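Local coordinates for synergistic-type venom protein S2C4 (Dendroaspis jamesoni kaimosae, PDB 7C28) that probably enhances the toxicity of other toxins in mamba venom, as a disulfide-rich, homodimeric member of the three-finger toxin family, at residues Thr2-Lys7 and Val12-Cys17. Residues are numbered along the deposited sequence; the frame is centred on the assembly and turned at random.
Sequences TCVTDK and VITEEC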
# COMPACT_ATOMS: atom_id res chain seq x y z
N THR A 2 16.38 6.29 -10.70
CA THR A 2 16.37 4.85 -10.93
C THR A 2 15.32 4.22 -10.02
O THR A 2 15.30 4.49 -8.82
CB THR A 2 17.75 4.23 -10.66
OG1 THR A 2 18.75 4.99 -11.35
CG2 THR A 2 17.79 2.78 -11.12
N CYS A 3 14.46 3.39 -10.61
CA CYS A 3 13.38 2.72 -9.89
C CYS A 3 13.43 1.22 -10.17
O CYS A 3 13.81 0.79 -11.26
CB CYS A 3 12.01 3.26 -10.29
SG CYS A 3 11.80 5.03 -10.11
N VAL A 4 13.01 0.43 -9.18
CA VAL A 4 12.81 -0.99 -9.40
C VAL A 4 11.62 -1.20 -10.33
O VAL A 4 10.61 -0.49 -10.24
CB VAL A 4 12.58 -1.72 -8.07
CG1 VAL A 4 12.49 -3.22 -8.29
CG2 VAL A 4 13.69 -1.37 -7.08
N THR A 5 11.73 -2.18 -11.23
CA THR A 5 10.68 -2.46 -12.20
C THR A 5 10.08 -3.85 -12.07
O THR A 5 8.91 -4.04 -12.43
CB THR A 5 11.20 -2.29 -13.63
OG1 THR A 5 12.45 -2.97 -13.77
CG2 THR A 5 11.39 -0.81 -13.94
N ASP A 6 10.85 -4.83 -11.61
CA ASP A 6 10.33 -6.18 -11.40
C ASP A 6 11.12 -6.82 -10.28
O ASP A 6 12.26 -6.45 -10.01
CB ASP A 6 10.40 -7.03 -12.67
CG ASP A 6 9.56 -8.29 -12.57
OD1 ASP A 6 9.98 -9.34 -13.10
OD2 ASP A 6 8.48 -8.24 -11.94
N LYS A 7 10.49 -7.78 -9.61
CA LYS A 7 11.09 -8.46 -8.47
C LYS A 7 10.51 -9.86 -8.39
O LYS A 7 9.29 -10.01 -8.26
CB LYS A 7 10.82 -7.68 -7.18
CG LYS A 7 11.27 -8.38 -5.92
CD LYS A 7 11.16 -7.45 -4.73
CE LYS A 7 11.41 -8.18 -3.43
NZ LYS A 7 11.29 -7.27 -2.25
N VAL A 12 15.92 -8.66 -8.70
CA VAL A 12 15.20 -7.46 -9.09
C VAL A 12 15.82 -6.89 -10.36
O VAL A 12 16.99 -7.13 -10.67
CB VAL A 12 15.18 -6.40 -7.97
CG1 VAL A 12 14.88 -7.04 -6.62
CG2 VAL A 12 16.49 -5.63 -7.93
N ILE A 13 15.01 -6.15 -11.10
CA ILE A 13 15.49 -5.40 -12.26
C ILE A 13 15.18 -3.93 -12.01
O ILE A 13 14.19 -3.58 -11.36
CB ILE A 13 14.82 -5.91 -13.56
CG1 ILE A 13 15.44 -7.24 -13.99
CG2 ILE A 13 14.93 -4.90 -14.70
CD1 ILE A 13 14.53 -8.06 -14.87
N THR A 14 16.02 -3.05 -12.56
CA THR A 14 15.84 -1.62 -12.43
C THR A 14 16.02 -0.97 -13.79
O THR A 14 16.39 -1.62 -14.78
CB THR A 14 16.81 -0.99 -11.42
OG1 THR A 14 18.16 -1.10 -11.89
CG2 THR A 14 16.69 -1.65 -10.05
N GLU A 15 15.76 0.33 -13.84
CA GLU A 15 15.80 1.08 -15.08
C GLU A 15 15.92 2.55 -14.74
O GLU A 15 15.65 2.98 -13.61
CB GLU A 15 14.55 0.82 -15.94
CG GLU A 15 13.36 1.70 -15.58
CD GLU A 15 12.15 1.44 -16.46
OE1 GLU A 15 12.10 0.38 -17.11
OE2 GLU A 15 11.25 2.30 -16.49
N GLU A 16 16.32 3.33 -15.74
CA GLU A 16 16.42 4.77 -15.59
C GLU A 16 15.19 5.40 -16.21
O GLU A 16 14.82 5.07 -17.34
CB GLU A 16 17.69 5.30 -16.26
CG GLU A 16 17.82 6.81 -16.23
CD GLU A 16 18.65 7.31 -15.06
OE1 GLU A 16 19.01 8.50 -15.06
OE2 GLU A 16 18.93 6.50 -14.15
N CYS A 17 14.55 6.30 -15.46
CA CYS A 17 13.28 6.88 -15.88
C CYS A 17 13.51 7.98 -16.92
O CYS A 17 14.56 8.63 -16.96
CB CYS A 17 12.53 7.46 -14.68
SG CYS A 17 12.44 6.41 -13.20
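Ile-13 O takes two donors from a single residue: Thr-5 N reaches Ile-13 O at 2.8 Å and nearly straight (172° at the hydrogen), while Thr-5 OG1 adds a weak bond to the same oxygen. The hydroxyl gets there because chi1 of 48° tucks OG1 between the backbone N and the carbonyl carbon of Thr-5. Ile-13 N then bonds Asp-6 O at 3.0 Å; two residues of one strand, Thr-5 and Asp-6, thus sit opposite the single residue Ile-13, which makes a classic beta bulge and shifts the register by one residue. Towards the start of strand 2-8 the pairing is regular again, with Cys-3 and Glu-15 exchanging two longer backbone bonds.

The same chi1 that places OG1 sends CG2 of Thr-5 anti to the carbonyl carbon, towards Glu-15. The extended Glu-15 chain passes this methyl at about a right angle, with CD 3.5 Å from Thr-5 CG2. On the sheet face of Thr-2, the hydroxyl OG1 makes a weak bond to Glu-16 OE2, and Thr-2 CG2 rests 3.9 Å from Thr-14 CB. Nearer the fingertip, Lys-7 and Val-12 lie side by side, Lys-7 CG 3.9 Å from Val-12 CG1. Beyond this contact the extended lysine makes a weak, long ion pair with a sulfate ion that probably came from the crystallisation liquor.

At the other end Cys-3 SG and Cys-17 SG lie 3.4 Å apart without being bonded to each other; Cys-3 pairs with Cys-24 and Cys-17 with Cys-42. Two separate disulfides thus tie the base of this hairpin, the first finger, into the cystine-rich core of the three-finger fold. Covalent links hold its base, whereas between the two strands backbone hydrogen bonds do most of the polar work, with the Thr-5 hydroxyl adding a weak second donor at the bulge.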